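Side-chain contacts in 2-(acetamidomethylene)succinate hydrolase (Mesorhizobium loti, PDB 3KXP), which catalyses the last step of vitamin B6 degradation, hydrolysing (E)-2-(acetamidomethylene)succinate to succinic semialdehyde, acetate, ammonia and carbon dioxide: residues A[109-112]-A[113-117]; A[141-144]-A[145-149]; A[232-235]-A[236-240]; A[268-271]-A[272-275]. All coordinates share one frame; numbering follows the deposited sequence.

Contact 1. Residues A[109-112]-A[113-117]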
loop_
_atom_site.group_PDB
_atom_site.type_symbol
_atom_site.label_atom_id
_atom_site.label_comp_id
_atom_site.label_asym_id
_atom_site.label_seq_id
_atom_site.Cartn_x
_atom_site.Cartn_y
_atom_site.Cartn_z
ATOM N N ASP A 109 2.174 7.779 -32.969
ATOM C CA ASP A 109 3.308 8.116 -33.819
ATOM C C ASP A 109 4.472 7.190 -33.514
ATOM O O ASP A 109 4.596 6.679 -32.403
ATOM C CB ASP A 109 3.738 9.572 -33.598
ATOM C CG ASP A 109 2.817 10.562 -34.283
ATOM O OD1 ASP A 109 1.901 10.115 -35.011
ATOM O OD2 ASP A 109 3.017 11.783 -34.102
ATOM N N LYS A 110 5.326 6.983 -34.507
ATOM C CA LYS A 110 6.474 6.109 -34.348
ATOM C C LYS A 110 7.753 6.776 -34.847
ATOM O O LYS A 110 8.278 6.437 -35.907
ATOM C CB LYS A 110 6.209 4.802 -35.089
ATOM C CG LYS A 110 4.912 4.153 -34.635
ATOM C CD LYS A 110 4.646 2.846 -35.328
ATOM C CE LYS A 110 3.412 2.194 -34.742
ATOM N NZ LYS A 110 2.250 3.110 -34.802
ATOM N N PRO A 111 8.268 7.745 -34.078
ATOM C CA PRO A 111 9.489 8.459 -34.451
ATOM C C PRO A 111 10.654 7.528 -34.742
ATOM O O PRO A 111 10.661 6.373 -34.323
ATOM C CB PRO A 111 9.740 9.370 -33.248
ATOM C CG PRO A 111 9.055 8.652 -32.115
ATOM C CD PRO A 111 7.779 8.201 -32.767
ATOM N N GLU A 112 11.631 8.050 -35.473
ATOM C CA GLU A 112 12.816 7.303 -35.862
ATOM C C GLU A 112 13.653 6.946 -34.634
ATOM O O GLU A 112 14.354 5.930 -34.629
ATOM C CB GLU A 112 13.636 8.150 -36.850
ATOM C CG GLU A 112 14.791 7.441 -37.545
ATOM C CD GLU A 112 15.463 8.325 -38.605
ATOM O OE1 GLU A 112 15.998 9.404 -38.246
ATOM O OE2 GLU A 112 15.451 7.940 -39.800
ATOM N N THR A 113 13.583 7.777 -33.596
ATOM C CA THR A 113 14.341 7.520 -32.377
ATOM C C THR A 113 13.695 8.182 -31.154
ATOM O O THR A 113 12.594 8.724 -31.240
ATOM C CB THR A 113 15.806 8.019 -32.517
ATOM O OG1 THR A 113 16.643 7.324 -31.580
ATOM C CG2 THR A 113 15.895 9.528 -32.252
ATOM N N GLY A 114 14.386 8.130 -30.019
ATOM C CA GLY A 114 13.862 8.721 -28.799
ATOM C C GLY A 114 12.986 7.747 -28.025
ATOM O O GLY A 114 11.808 8.009 -27.784
ATOM N N TYR A 115 13.558 6.616 -27.631
ATOM C CA TYR A 115 12.797 5.623 -26.895
ATOM C C TYR A 115 13.383 5.306 -25.527
ATOM O O TYR A 115 13.335 4.165 -25.078
ATOM C CB TYR A 115 12.664 4.349 -27.729
ATOM C CG TYR A 115 11.809 4.560 -28.950
ATOM C CD1 TYR A 115 12.368 4.963 -30.162
ATOM C CD2 TYR A 115 10.423 4.414 -28.878
ATOM C CE1 TYR A 115 11.560 5.213 -31.282
ATOM C CE2 TYR A 115 9.607 4.663 -29.978
ATOM C CZ TYR A 115 10.180 5.057 -31.181
ATOM O OH TYR A 115 9.372 5.247 -32.276
ATOM N N GLU A 116 13.927 6.323 -24.867
ATOM C CA GLU A 116 14.505 6.149 -23.548
ATOM C C GLU A 116 13.461 6.523 -22.514
ATOM O O GLU A 116 12.387 7.015 -22.863
ATOM C CB GLU A 116 15.735 7.039 -23.386
ATOM C CG GLU A 116 16.849 6.723 -24.362
ATOM C CD GLU A 116 17.390 5.314 -24.191
ATOM O OE1 GLU A 116 18.039 5.035 -23.155
ATOM O OE2 GLU A 116 17.162 4.482 -25.097
ATOM N N ALA A 117 13.771 6.287 -21.245
ATOM C CA ALA A 117 12.852 6.606 -20.157
ATOM C C ALA A 117 12.311 8.030 -20.272
ATOM O O ALA A 117 11.094 8.239 -20.299
ATOM C CB ALA A 117 13.554 6.420 -18.808
#
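Between Pro111 and Tyr115 the backbone bends back through Glu112 and Thr113, then passes Gly114 with phi 88° and psi 60°, a conformation that would jam a CB against the carbonyl O of Thr113. The bend belongs to the loop that runs from strand 96-100 of the alpha/beta hydrolase sheet to helix 117-131. Closing it is a tyrosine-to-carbonyl bond: Tyr115 OH donates to Pro111 O at 2.7 Å, approaching at a C=O...donor angle of 131° and tilted somewhat out of the carbonyl plane. With CG of Tyr115 anti to its own carbonyl carbon, the ring reaches back along the loop and presents its edge to Pro111 O, which sits in the ring plane, 3.4 Å from Tyr115 CE1. The pyrrolidine comes in obliquely at the hydroxyl end; Pro111 CG is 3.9 Å from Tyr115 CZ. Round the bend, Pro111 CB meets Thr113 O at 3.5 Å. Thr113 turns its hydroxyl to Gln238 OE1, while Gln238 NE2 binds Glu112 O, tying the turn to helix 233-242; the Tyr115 ring also packs on Ala235 and Thr239 of that helix. Pro111 N, 3.3 Å from Tyr115 OH, carries no hydrogen to share, and the hydroxyl is further enclosed by two ring carbons, Pro111 CG and CD, each 3.4 Å from Tyr115 OH.

Contact 2. Residues A[141-144]-A[145-149]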
loop_
_atom_site.group_PDB
_atom_site.type_symbol
_atom_site.label_atom_id
_atom_site.label_comp_id
_atom_site.label_asym_id
_atom_site.label_seq_id
_atom_site.Cartn_x
_atom_site.Cartn_y
_atom_site.Cartn_z
ATOM N N HIS A 141 2.140 -0.934 -16.633
ATOM C CA HIS A 141 2.616 -2.306 -16.622
ATOM C C HIS A 141 3.962 -2.398 -17.308
ATOM O O HIS A 141 4.085 -2.047 -18.480
ATOM C CB HIS A 141 1.645 -3.232 -17.342
ATOM C CG HIS A 141 2.115 -4.651 -17.397
ATOM N ND1 HIS A 141 1.818 -5.498 -18.444
ATOM C CD2 HIS A 141 2.877 -5.369 -16.537
ATOM C CE1 HIS A 141 2.379 -6.674 -18.227
ATOM N NE2 HIS A 141 3.028 -6.623 -17.077
ATOM N N SER A 142 4.967 -2.870 -16.574
ATOM C CA SER A 142 6.317 -3.034 -17.112
ATOM C C SER A 142 6.849 -1.720 -17.717
ATOM O O SER A 142 7.126 -0.775 -16.976
ATOM C CB SER A 142 6.304 -4.160 -18.152
ATOM O OG SER A 142 7.573 -4.787 -18.243
ATOM N N LEU A 143 7.012 -1.666 -19.045
ATOM C CA LEU A 143 7.470 -0.442 -19.718
ATOM C C LEU A 143 6.646 0.733 -19.196
ATOM O O LEU A 143 7.189 1.786 -18.862
ATOM C CB LEU A 143 7.272 -0.537 -21.240
ATOM C CG LEU A 143 7.318 0.784 -22.041
ATOM C CD1 LEU A 143 8.688 1.423 -21.945
ATOM C CD2 LEU A 143 6.999 0.516 -23.492
ATOM N N GLY A 144 5.328 0.546 -19.143
ATOM C CA GLY A 144 4.452 1.591 -18.642
ATOM C C GLY A 144 4.780 1.950 -17.198
ATOM O O GLY A 144 4.812 3.129 -16.842
ATOM N N ALA A 145 5.021 0.937 -16.363
ATOM C CA ALA A 145 5.351 1.168 -14.956
ATOM C C ALA A 145 6.648 1.965 -14.841
ATOM O O ALA A 145 6.724 2.941 -14.097
ATOM C CB ALA A 145 5.482 -0.168 -14.208
ATOM N N ARG A 146 7.669 1.545 -15.574
ATOM C CA ARG A 146 8.943 2.250 -15.555
ATOM C C ARG A 146 8.724 3.706 -15.987
ATOM O O ARG A 146 9.249 4.631 -15.377
ATOM C CB ARG A 146 9.935 1.553 -16.489
ATOM C CG ARG A 146 11.259 2.272 -16.627
ATOM C CD ARG A 146 11.220 3.257 -17.783
ATOM N NE ARG A 146 12.374 3.018 -18.627
ATOM C CZ ARG A 146 12.387 3.135 -19.947
ATOM N NH1 ARG A 146 11.296 3.501 -20.607
ATOM N NH2 ARG A 146 13.501 2.856 -20.606
ATOM N N ASN A 147 7.922 3.900 -17.030
ATOM C CA ASN A 147 7.639 5.234 -17.522
ATOM C C ASN A 147 6.899 6.081 -16.498
ATOM O O ASN A 147 7.256 7.239 -16.278
ATOM C CB ASN A 147 6.825 5.172 -18.822
ATOM C CG ASN A 147 7.617 4.574 -19.973
ATOM O OD1 ASN A 147 8.846 4.521 -19.924
ATOM N ND2 ASN A 147 6.920 4.133 -21.021
ATOM N N SER A 148 5.874 5.510 -15.866
ATOM C CA SER A 148 5.099 6.255 -14.884
ATOM C C SER A 148 5.909 6.718 -13.675
ATOM O O SER A 148 5.780 7.863 -13.248
ATOM C CB SER A 148 3.905 5.433 -14.412
ATOM O OG SER A 148 2.977 5.258 -15.460
ATOM N N VAL A 149 6.742 5.845 -13.120
ATOM C CA VAL A 149 7.538 6.228 -11.961
ATOM C C VAL A 149 8.549 7.314 -12.342
ATOM O O VAL A 149 8.817 8.221 -11.550
ATOM C CB VAL A 149 8.259 5.013 -11.353
ATOM C CG1 VAL A 149 9.103 5.445 -10.154
ATOM C CG2 VAL A 149 7.229 3.964 -10.929
#
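Asn147 lies one helical turn on from Leu143, and its side chain runs back over that residue. Asn147 CB rests 3.4 Å from Leu143 O, on the first turn of helix 143-154. Asn147 CG, placed beside the backbone N by a chi1 of -67°, comes to 3.0 Å from Leu143 O, bringing the flat amide against the end of the leucine. At the tip the two polar atoms part company. Asn147 OD1 takes a hydrogen bond from Arg146 NH1 at 2.7 Å, in the amide carbonyl plane and nearly in the guanidinium plane as well, so the two flat groups fix each other's turn. Asn147 ND2 lies 3.4 Å from Leu143 CD1 and gives its hydrogen bond to Gln102 OE1. Leu143 CD1 rests against the bonded pair, touching Asn147 ND2 and, obliquely, Arg146 NH1, with Tyr120 of helix 117-131 close by. In the backbone, Arg146 N bonds to Ser142 O at 2.8 Å, and Gly144 O accepts twice, from Ser148 N and from Ser148 OG, the hydroxyl standing above the carbonyl plane. Ser142, assigned as the nucleophile, precedes this first turn with phi 55° and psi -111°, the strained conformation that pushes its side chain out of the sharp strand-to-helix turn. Gly140, Ser142 and Gly144 supply the GxSxG sequence, and the whole is the nucleophile elbow of an alpha/beta hydrolase.

Contact 3. Residues A[232-235]-A[236-240]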
loop_
_atom_site.group_PDB
_atom_site.type_symbol
_atom_site.label_atom_id
_atom_site.label_comp_id
_atom_site.label_asym_id
_atom_site.label_seq_id
_atom_site.Cartn_x
_atom_site.Cartn_y
_atom_site.Cartn_z
ATOM N N SER A 232 6.223 -0.707 -34.203
ATOM C CA SER A 232 7.373 -0.605 -35.091
ATOM C C SER A 232 8.516 -1.454 -34.536
ATOM O O SER A 232 8.843 -1.349 -33.350
ATOM C CB SER A 232 7.829 0.851 -35.187
ATOM O OG SER A 232 9.228 0.922 -35.391
ATOM N N SER A 233 9.132 -2.279 -35.384
ATOM C CA SER A 233 10.230 -3.135 -34.936
ATOM C C SER A 233 11.441 -2.331 -34.447
ATOM O O SER A 233 12.073 -2.689 -33.457
ATOM C CB SER A 233 10.657 -4.104 -36.053
ATOM O OG SER A 233 11.265 -3.428 -37.139
ATOM N N ALA A 234 11.761 -1.241 -35.134
ATOM C CA ALA A 234 12.893 -0.415 -34.725
ATOM C C ALA A 234 12.596 0.208 -33.365
ATOM O O ALA A 234 13.482 0.299 -32.516
ATOM C CB ALA A 234 13.158 0.679 -35.755
ATOM N N ALA A 235 11.350 0.638 -33.168
ATOM C CA ALA A 235 10.933 1.248 -31.902
ATOM C C ALA A 235 11.102 0.244 -30.752
ATOM O O ALA A 235 11.567 0.599 -29.662
ATOM C CB ALA A 235 9.462 1.717 -31.991
HETATM N N MSE A 236 10.726 -1.008 -31.007
HETATM C CA MSE A 236 10.847 -2.069 -30.008
HETATM C C MSE A 236 12.303 -2.320 -29.617
HETATM O O MSE A 236 12.634 -2.372 -28.433
HETATM C CB MSE A 236 10.245 -3.377 -30.534
HETATM C CG MSE A 236 8.777 -3.288 -30.876
HETATM SE SE MSE A 236 7.767 -2.436 -29.458
HETATM C CE MSE A 236 7.734 -0.613 -30.135
ATOM N N ALA A 237 13.160 -2.485 -30.622
ATOM C CA ALA A 237 14.575 -2.745 -30.391
ATOM C C ALA A 237 15.190 -1.639 -29.552
ATOM O O ALA A 237 15.953 -1.903 -28.629
ATOM C CB ALA A 237 15.319 -2.873 -31.725
ATOM N N GLN A 238 14.851 -0.397 -29.868
ATOM C CA GLN A 238 15.389 0.729 -29.118
ATOM C C GLN A 238 14.792 0.799 -27.720
ATOM O O GLN A 238 15.493 1.122 -26.761
ATOM C CB GLN A 238 15.129 2.037 -29.863
ATOM C CG GLN A 238 15.843 2.113 -31.198
ATOM C CD GLN A 238 15.557 3.400 -31.931
ATOM O OE1 GLN A 238 15.948 4.484 -31.487
ATOM N NE2 GLN A 238 14.860 3.292 -33.057
ATOM N N THR A 239 13.500 0.501 -27.606
ATOM C CA THR A 239 12.831 0.524 -26.311
ATOM C C THR A 239 13.410 -0.551 -25.390
ATOM O O THR A 239 13.696 -0.284 -24.222
ATOM C CB THR A 239 11.336 0.286 -26.461
ATOM O OG1 THR A 239 10.769 1.352 -27.225
ATOM C CG2 THR A 239 10.670 0.234 -25.107
ATOM N N ALA A 240 13.588 -1.758 -25.928
ATOM C CA ALA A 240 14.143 -2.869 -25.162
ATOM C C ALA A 240 15.484 -2.493 -24.528
ATOM O O ALA A 240 15.651 -2.637 -23.318
ATOM C CB ALA A 240 14.309 -4.105 -26.053
#
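Ala235 and Met236, neighbours in the first turns of helix 233-242, bury the most surface here, followed by Ala234. Met236 is selenomethionine, and its chain curls back toward the start of the helix: CG sits beside the backbone N, 3.1 Å from Ser232 O, and bends at chi2 and chi3 return the terminal methyl to its neighbour. Met236 CE ends 3.4 Å from Ala235 CB, tighter than usual for two carbons; the side chain also packs on His105 and Asn184. Ser232 caps the helix, its OG accepting from Ala235 N at 3.1 Å, while its carbonyl takes the amide of Met236. The carbonyl of Ala235 is gripped from opposite faces of its plane. Thr239 N donates to Ala235 O at 2.8 Å from one face, and Thr239 OG1 donates at 2.7 Å from the other, 39° out of the plane. That hydroxyl is also hydrogen-bonded to Tyr120 OH, so it bridges the helix backbone and helix 117-131. A valine in place of Thr239 would probably leave Tyr120 OH without this mate and Ala235 O without its second donor. Ala234 O receives the amide of Gln238 and a weak bond at 3.3 Å from Gln238 NE2, whose carboxamide has its stronger partners, Thr113 and Glu112, in the 109-117 loop. Serine-capped at its start, in the chain this helix falls between strands 159-165 and 258-263, the stretch where alpha/beta hydrolases commonly carry their cap region.

Contact 4. Residues A[268-271]-A[272-275]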
loop_
_atom_site.group_PDB
_atom_site.type_symbol
_atom_site.label_atom_id
_atom_site.label_comp_id
_atom_site.label_asym_id
_atom_site.label_seq_id
_atom_site.Cartn_x
_atom_site.Cartn_y
_atom_site.Cartn_z
ATOM N N LEU A 268 10.585 -11.366 -15.000
ATOM C CA LEU A 268 11.248 -10.086 -15.236
ATOM C C LEU A 268 11.708 -9.504 -13.898
ATOM O O LEU A 268 12.885 -9.196 -13.721
ATOM C CB LEU A 268 10.296 -9.106 -15.926
ATOM C CG LEU A 268 10.847 -7.939 -16.769
ATOM C CD1 LEU A 268 10.224 -6.648 -16.279
ATOM C CD2 LEU A 268 12.361 -7.864 -16.713
ATOM N N VAL A 269 10.780 -9.365 -12.955
ATOM C CA VAL A 269 11.112 -8.836 -11.635
ATOM C C VAL A 269 11.197 -9.996 -10.648
ATOM O O VAL A 269 10.183 -10.593 -10.284
ATOM C CB VAL A 269 10.049 -7.819 -11.140
ATOM C CG1 VAL A 269 10.339 -7.404 -9.704
ATOM C CG2 VAL A 269 10.042 -6.593 -12.043
ATOM N N SER A 270 12.419 -10.311 -10.228
ATOM C CA SER A 270 12.663 -11.398 -9.294
ATOM C C SER A 270 12.351 -10.962 -7.874
ATOM O O SER A 270 12.249 -9.768 -7.591
ATOM C CB SER A 270 14.128 -11.808 -9.348
ATOM O OG SER A 270 14.919 -10.845 -8.671
ATOM N N ALA A 271 12.223 -11.936 -6.980
ATOM C CA ALA A 271 11.956 -11.645 -5.579
ATOM C C ALA A 271 13.134 -10.866 -4.980
ATOM O O ALA A 271 12.952 -10.005 -4.121
ATOM C CB ALA A 271 11.745 -12.936 -4.815
ATOM N N ALA A 272 14.341 -11.176 -5.437
ATOM C CA ALA A 272 15.537 -10.496 -4.949
ATOM C C ALA A 272 15.492 -9.028 -5.377
ATOM O O ALA A 272 15.840 -8.135 -4.601
ATOM C CB ALA A 272 16.797 -11.177 -5.505
ATOM N N ALA A 273 15.053 -8.782 -6.608
ATOM C CA ALA A 273 14.947 -7.416 -7.114
ATOM C C ALA A 273 13.949 -6.604 -6.286
ATOM O O ALA A 273 14.225 -5.458 -5.931
ATOM C CB ALA A 273 14.526 -7.424 -8.582
ATOM N N LEU A 274 12.795 -7.191 -5.971
ATOM C CA LEU A 274 11.796 -6.481 -5.178
ATOM C C LEU A 274 12.320 -6.209 -3.780
ATOM O O LEU A 274 12.049 -5.155 -3.206
ATOM C CB LEU A 274 10.491 -7.276 -5.067
ATOM C CG LEU A 274 9.444 -6.613 -4.144
ATOM C CD1 LEU A 274 9.014 -5.262 -4.725
ATOM C CD2 LEU A 274 8.230 -7.514 -3.974
ATOM N N ALA A 275 13.074 -7.158 -3.230
ATOM C CA ALA A 275 13.633 -6.994 -1.889
ATOM C C ALA A 275 14.580 -5.792 -1.822
ATOM O O ALA A 275 14.546 -5.021 -0.864
ATOM C CB ALA A 275 14.364 -8.266 -1.466
#
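Ser270 and Ala273 meet in a helix N-cap, at the point where the loop after strand 258-263 passes into helix 271-280 of the alpha/beta hydrolase fold. The serine hydroxyl stands in for the missing preceding turn: Ser270 OG accepts from Ala273 N at 2.9 Å, with an N-H...acceptor angle of 158°. A chi1 of 76° sets OG between the backbone N and the carbonyl carbon, turned in over the opening turn of the helix. Ser270 OG lies 3.4 Å from Ala273 CB and 3.7 Å from Ala272 CB, so two methyl groups pack against it. Because Ala273 has no polar side chain to answer the serine backbone, this is a plain N-cap and no capping box. Ordinary helical bonds take over at once, Leu274 N to Ser270 O at 3.1 Å and Ala275 N to Ala271 O at 3.0 Å. Before the cap, Val269 CG1 makes a loose apolar contact with Ala273 CB at 4.3 Å. Leu274 turns its branch away from the loop and onto strands 258-263 and 286-289, against Ile260, Val286 and Val288, seating the helix on the sheet. Replacing Ser270 by an alanine would probably leave Ala273 N without its capping acceptor and Glu172 without a weak hydrogen-bonding partner. Among so many alanines the polar work falls on the backbone and this one hydroxyl, and the carboxylate of Glu172 beside it is likely to suit the positive end of the helix dipole.

Contact 2 holds the nucleophile Ser142, and the other three contacts lie around it. Contacts 1 and 3 are closely joined, their centres 8 Å apart: Thr113 OG1 probably bonds to Gln238 OE1 at 2.9 Å, and Tyr115 CZ packs on Ala235 CB at 3.5 Å. Both touch contact 2, the loop through Ala117 N near Arg146 NH2 and the helix through Thr239 CG2, 3.9 Å from Leu143 CD1, beside the chloride site of Ile77, Ser142 and Leu143. Contact 4 stands apart from contact 1, about 14 Å between nearest atoms, yet its Leu268 CD1 comes within 3.8 Å of Ser142 OG, while Val269 lies near Asp166 and His294, the other assigned active-site residues.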